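PDB 6KFQ: rhodopsin, which uses light absorbed by its bound retinal to pump protons across the membrane of a thermophilic bacterium. Local coordinates for residues Pro158-Ile163 with Leu223-Ser228; Thr31-Val36 with Leu86-Leu91. All blocks are in the same frame, centred on the assembly; numbering follows the deposited sequence.

Both contacts lie on the same side of the chain's centre, at the membrane end that is cytoplasmic in microbial rhodopsins, with their own centres about 10 Å apart. Contact 2 comes first along the chain, pairing the start of helix 32-53 with the end of helix 70-90, and is complete before contact 1 begins. Contact 1 then pairs the start of helix 158-184 with helix 220-228, the short helix at the end of the modelled chain. The two meet directly: Val160 CG1 lies 3.3 Å from Leu89 O, and Ile226 CG2 lies 3.7 Å from Tyr33 OH. Four helices are thereby joined at one end of the bundle.

Contact 1 of 2, residues Pro158-Ile163 with Leu223-Ser228; sequences PAVAQI and LSDIGS
Where the seven-helix rhodopsin bundle ends, the short helix 220-228, which follows the last transmembrane helix (194-218), packs against the first turn of helix 158-184. The local axes approach to 9.0 Å with 124° between their N-to-C directions, a steep crossing; between residues 158-163 and 223-228 four residues touch and 157 Å² is buried. Val160 and Ile226 carry its apolar half. Their side chains cross at about a right angle, and Val160 CG2 sits 3.6 Å from Ile226 CG1 and 3.9 Å from Ile226 CD1. The other branch, CG1, reaches Ile226 CD1 more loosely, at 4.1 Å. Val160 CG2 is also 3.9 Å from Asp225 CB, so this one methyl bridges two successive residues of the opposing helix. Asp225 has its CG anti to the carbonyl carbon (chi1 -82°), a setting that turns the carboxylate towards the N-terminal end of the facing helix. There OD2 lies 3.7 Å from Ala159 CB, a packing contact, while its hydrogen-bond partner is Thr157 OG1, immediately before that helix. Val160 N makes a weak hydrogen bond to the same hydroxyl. The contact thus combines apolar packing with a carboxylate hydrogen-bonded at the start of the facing helix, where the helix dipole would probably favour its charged form.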
loop_
_atom_site.group_PDB
_atom_site.type_symbol
_atom_site.label_atom_id
_atom_site.label_comp_id
_atom_site.label_asym_id
_atom_site.label_seq_id
_atom_site.Cartn_x
_atom_site.Cartn_y
_atom_site.Cartn_z
ATOM N N PRO A 158 -25.044 2.406 -4.893
ATOM C CA PRO A 158 -24.810 2.915 -3.531
ATOM C C PRO A 158 -23.842 2.075 -2.710
ATOM O O PRO A 158 -23.030 2.637 -1.965
ATOM C CB PRO A 158 -26.224 2.919 -2.930
ATOM C CG PRO A 158 -27.107 3.147 -4.098
ATOM C CD PRO A 158 -26.480 2.381 -5.225
ATOM N N ALA A 159 -23.877 0.747 -2.848
ATOM C CA ALA A 159 -22.974 -0.089 -2.057
ATOM C C ALA A 159 -21.535 0.046 -2.531
ATOM O O ALA A 159 -20.606 0.050 -1.715
ATOM C CB ALA A 159 -23.400 -1.551 -2.118
ATOM N N VAL A 160 -21.332 0.106 -3.845
ATOM C CA VAL A 160 -19.987 0.316 -4.377
ATOM C C VAL A 160 -19.456 1.682 -3.957
ATOM O O VAL A 160 -18.311 1.812 -3.509
ATOM C CB VAL A 160 -19.994 0.158 -5.909
ATOM C CG1 VAL A 160 -18.653 0.581 -6.491
ATOM C CG2 VAL A 160 -20.319 -1.292 -6.270
ATOM N N ALA A 161 -20.274 2.723 -4.111
ATOM C CA ALA A 161 -19.851 4.060 -3.702
ATOM C C ALA A 161 -19.471 4.084 -2.226
ATOM O O ALA A 161 -18.510 4.756 -1.832
ATOM C CB ALA A 161 -20.964 5.072 -3.993
ATOM N N GLN A 162 -20.194 3.329 -1.397
ATOM C CA GLN A 162 -19.953 3.359 0.044
ATOM C C GLN A 162 -18.638 2.678 0.408
ATOM O O GLN A 162 -17.858 3.201 1.217
ATOM C CB GLN A 162 -21.130 2.713 0.783
ATOM C CG GLN A 162 -20.947 2.655 2.291
ATOM C CD GLN A 162 -22.097 1.953 2.988
ATOM O OE1 GLN A 162 -23.192 1.825 2.437
ATOM N NE2 GLN A 162 -21.854 1.493 4.207
ATOM N N ILE A 163 -18.361 1.506 -0.172
ATOM C CA ILE A 163 -17.111 0.834 0.158
ATOM C C ILE A 163 -15.934 1.580 -0.452
ATOM O O ILE A 163 -14.862 1.686 0.158
ATOM C CB ILE A 163 -17.131 -0.645 -0.273
ATOM C CG1 ILE A 163 -15.834 -1.334 0.187
ATOM C CG2 ILE A 163 -17.266 -0.768 -1.778
ATOM C CD1 ILE A 163 -15.582 -1.239 1.692
ATOM N N LEU A 223 -19.418 -6.011 -4.282
ATOM C CA LEU A 223 -18.779 -6.902 -5.244
ATOM C C LEU A 223 -19.804 -7.470 -6.221
ATOM O O LEU A 223 -19.640 -7.367 -7.442
ATOM C CB LEU A 223 -18.038 -8.020 -4.504
ATOM C CG LEU A 223 -16.899 -7.477 -3.627
ATOM C CD1 LEU A 223 -16.129 -8.599 -2.959
ATOM C CD2 LEU A 223 -15.974 -6.581 -4.438
ATOM N N SER A 224 -20.901 -8.020 -5.698
ATOM C CA SER A 224 -21.916 -8.595 -6.573
ATOM C C SER A 224 -22.514 -7.538 -7.491
ATOM O O SER A 224 -22.831 -7.828 -8.649
ATOM C CB SER A 224 -23.009 -9.278 -5.748
ATOM O OG SER A 224 -23.731 -8.342 -4.971
ATOM N N ASP A 225 -22.669 -6.305 -6.995
ATOM C CA ASP A 225 -23.089 -5.197 -7.850
ATOM C C ASP A 225 -22.165 -5.063 -9.053
ATOM O O ASP A 225 -22.619 -4.921 -10.195
ATOM C CB ASP A 225 -23.112 -3.890 -7.051
ATOM C CG ASP A 225 -24.376 -3.717 -6.229
ATOM O OD1 ASP A 225 -25.294 -4.552 -6.352
ATOM O OD2 ASP A 225 -24.450 -2.732 -5.461
ATOM N N ILE A 226 -20.855 -5.109 -8.807
ATOM C CA ILE A 226 -19.877 -4.979 -9.883
ATOM C C ILE A 226 -19.859 -6.233 -10.746
ATOM O O ILE A 226 -19.790 -6.154 -11.978
ATOM C CB ILE A 226 -18.486 -4.672 -9.294
ATOM C CG1 ILE A 226 -18.501 -3.316 -8.594
ATOM C CG2 ILE A 226 -17.410 -4.700 -10.380
ATOM C CD1 ILE A 226 -17.235 -3.013 -7.829
ATOM N N GLY A 227 -19.924 -7.409 -10.115
ATOM C CA GLY A 227 -19.895 -8.646 -10.878
ATOM C C GLY A 227 -21.091 -8.801 -11.797
ATOM O O GLY A 227 -20.967 -9.314 -12.912
ATOM N N SER A 228 -22.265 -8.351 -11.346
ATOM C CA SER A 228 -23.483 -8.511 -12.135
ATOM C C SER A 228 -23.431 -7.719 -13.434
ATOM O O SER A 228 -23.993 -8.154 -14.444
ATOM C CB SER A 228 -24.702 -8.091 -11.312
#

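Contact 2 of 2, residues Thr31-Val36 with Leu86-Leu91; sequences TRYFFV and LCLLAL. With SO4 (sulfate ion), chain T.
Phe34 meets Leu88 and Leu89 with the far end of its ring. CE1 is 3.5 Å from Leu88 CB, approached obliquely, while the edge at CZ points at the backbone, with Leu89 N 3.9 Å from CZ and near the ring plane. Leu89 CD2 adds a looser touch, 4.0 Å from Phe34 CZ. Leu88 has a second aromatic neighbour, Tyr33, whose CE1 lies 3.7 Å from Leu88 CD1. With its CG between the backbone N and the carbonyl carbon (chi1 58°), the Tyr33 ring stands between Leu88 CD1 at one edge and a sulfate oxygen, O1, at another. Tyr33 in turn leans over one face of Phe34 near its rim, its CE1 standing 3.6 Å above the ring plane. These residues join two neighbouring helices of the rhodopsin bundle, 32-53 and 70-90, running nearly antiparallel at 161° locally, with axes 11.3 Å apart. At that separation the two rings bridge much of the gap. The sulfate, probably from the crystallisation liquor, is bound at the start of helix 32-53. Arg32 N donates to its O3 at 3.0 Å, whereas Tyr33 N makes a weak, bent bond to O1 (126°). Farther out, Ile226 and Leu223 of helix 220-228 pack on Phe34, and Arg156 NE hydrogen-bonds Leu89 O.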
loop_
_atom_site.group_PDB
_atom_site.type_symbol
_atom_site.label_atom_id
_atom_site.label_comp_id
_atom_site.label_asym_id
_atom_site.label_seq_id
_atom_site.Cartn_x
_atom_site.Cartn_y
_atom_site.Cartn_z
ATOM N N THR A 31 -16.348 -11.329 -9.666
ATOM C CA THR A 31 -15.577 -10.513 -8.734
ATOM C C THR A 31 -14.325 -11.211 -8.226
ATOM O O THR A 31 -13.624 -10.651 -7.375
ATOM C CB THR A 31 -16.430 -10.105 -7.531
ATOM O OG1 THR A 31 -16.597 -11.237 -6.664
ATOM C CG2 THR A 31 -17.775 -9.631 -7.983
ATOM N N ARG A 32 -14.024 -12.414 -8.718
ATOM C CA ARG A 32 -12.918 -13.183 -8.154
ATOM C C ARG A 32 -11.587 -12.453 -8.302
ATOM O O ARG A 32 -10.666 -12.684 -7.509
ATOM C CB ARG A 32 -12.861 -14.572 -8.798
ATOM C CG ARG A 32 -11.598 -14.869 -9.592
ATOM C CD ARG A 32 -11.670 -16.250 -10.236
ATOM N NE ARG A 32 -10.378 -16.681 -10.764
ATOM N N TYR A 33 -11.470 -11.549 -9.283
ATOM C CA TYR A 33 -10.198 -10.857 -9.469
ATOM C C TYR A 33 -9.892 -9.913 -8.311
ATOM O O TYR A 33 -8.719 -9.669 -8.019
ATOM C CB TYR A 33 -10.174 -10.101 -10.802
ATOM C CG TYR A 33 -11.266 -9.069 -10.978
ATOM C CD1 TYR A 33 -11.053 -7.733 -10.661
ATOM C CD2 TYR A 33 -12.507 -9.434 -11.478
ATOM C CE1 TYR A 33 -12.055 -6.792 -10.823
ATOM C CE2 TYR A 33 -13.508 -8.505 -11.651
ATOM C CZ TYR A 33 -13.282 -7.188 -11.324
ATOM O OH TYR A 33 -14.301 -6.282 -11.499
ATOM N N PHE A 34 -10.918 -9.386 -7.635
ATOM C CA PHE A 34 -10.673 -8.591 -6.432
ATOM C C PHE A 34 -9.993 -9.430 -5.359
ATOM O O PHE A 34 -9.018 -8.996 -4.732
ATOM C CB PHE A 34 -11.986 -8.021 -5.895
ATOM C CG PHE A 34 -12.472 -6.804 -6.624
ATOM C CD1 PHE A 34 -11.781 -5.609 -6.539
ATOM C CD2 PHE A 34 -13.639 -6.848 -7.373
ATOM C CE1 PHE A 34 -12.235 -4.476 -7.206
ATOM C CE2 PHE A 34 -14.099 -5.720 -8.043
ATOM C CZ PHE A 34 -13.394 -4.534 -7.957
ATOM N N PHE A 35 -10.505 -10.638 -5.129
ATOM C CA PHE A 35 -9.932 -11.510 -4.109
ATOM C C PHE A 35 -8.504 -11.902 -4.464
ATOM O O PHE A 35 -7.641 -12.000 -3.582
ATOM C CB PHE A 35 -10.821 -12.751 -3.934
ATOM C CG PHE A 35 -12.189 -12.433 -3.396
ATOM C CD1 PHE A 35 -12.486 -12.641 -2.063
ATOM C CD2 PHE A 35 -13.162 -11.876 -4.218
ATOM C CE1 PHE A 35 -13.730 -12.324 -1.560
ATOM C CE2 PHE A 35 -14.407 -11.551 -3.721
ATOM C CZ PHE A 35 -14.697 -11.779 -2.394
ATOM N N VAL A 36 -8.231 -12.104 -5.753
ATOM C CA VAL A 36 -6.887 -12.473 -6.187
ATOM C C VAL A 36 -5.921 -11.309 -5.984
ATOM O O VAL A 36 -4.823 -11.483 -5.444
ATOM C CB VAL A 36 -6.912 -12.941 -7.652
ATOM C CG1 VAL A 36 -5.507 -13.225 -8.146
ATOM C CG2 VAL A 36 -7.791 -14.170 -7.795
ATOM N N LEU A 86 -8.732 0.150 -5.947
ATOM C CA LEU A 86 -9.589 1.323 -5.856
ATOM C C LEU A 86 -10.114 1.720 -7.227
ATOM O O LEU A 86 -11.279 2.109 -7.359
ATOM C CB LEU A 86 -8.834 2.490 -5.212
ATOM C CG LEU A 86 -8.472 2.388 -3.733
ATOM C CD1 LEU A 86 -7.649 3.603 -3.287
ATOM C CD2 LEU A 86 -9.711 2.224 -2.866
ATOM N N CYS A 87 -9.271 1.620 -8.261
ATOM C CA CYS A 87 -9.721 1.923 -9.620
ATOM C C CYS A 87 -10.837 0.981 -10.064
ATOM O O CYS A 87 -11.810 1.413 -10.692
ATOM C CB CYS A 87 -8.550 1.840 -10.595
ATOM S SG CYS A 87 -7.333 3.175 -10.441
ATOM N N LEU A 88 -10.696 -0.317 -9.780
ATOM C CA LEU A 88 -11.694 -1.282 -10.232
ATOM C C LEU A 88 -13.018 -1.117 -9.490
ATOM O O LEU A 88 -14.077 -1.408 -10.054
ATOM C CB LEU A 88 -11.150 -2.700 -10.071
ATOM C CG LEU A 88 -9.860 -2.962 -10.846
ATOM C CD1 LEU A 88 -9.309 -4.345 -10.528
ATOM C CD2 LEU A 88 -10.098 -2.812 -12.338
ATOM N N LEU A 89 -12.982 -0.663 -8.235
ATOM C CA LEU A 89 -14.216 -0.287 -7.546
ATOM C C LEU A 89 -14.889 0.904 -8.218
ATOM O O LEU A 89 -16.093 0.871 -8.496
ATOM C CB LEU A 89 -13.935 0.054 -6.086
ATOM C CG LEU A 89 -13.642 -1.076 -5.104
ATOM C CD1 LEU A 89 -13.406 -0.471 -3.726
ATOM C CD2 LEU A 89 -14.785 -2.090 -5.062
ATOM N N ALA A 90 -14.120 1.972 -8.479
ATOM C CA ALA A 90 -14.683 3.265 -8.873
ATOM C C ALA A 90 -15.084 3.320 -10.345
ATOM O O ALA A 90 -16.082 3.963 -10.690
ATOM C CB ALA A 90 -13.680 4.390 -8.582
ATOM N N LEU A 91 -14.325 2.675 -11.226
ATOM C CA LEU A 91 -14.516 2.835 -12.662
ATOM C C LEU A 91 -15.393 1.726 -13.230
ATOM O O LEU A 91 -15.097 0.537 -13.064
ATOM C CB LEU A 91 -13.161 2.868 -13.377
ATOM C CG LEU A 91 -12.170 3.934 -12.900
ATOM C CD1 LEU A 91 -10.746 3.588 -13.348
ATOM C CD2 LEU A 91 -12.553 5.324 -13.389
HETATM S S SO4 T . -14.041 -13.583 -12.190
HETATM O O1 SO4 T . -13.015 -12.708 -11.632
HETATM O O2 SO4 T . -13.432 -14.816 -12.678
HETATM O O3 SO4 T . -15.026 -13.903 -11.158
HETATM O O4 SO4 T . -14.698 -12.901 -13.301
#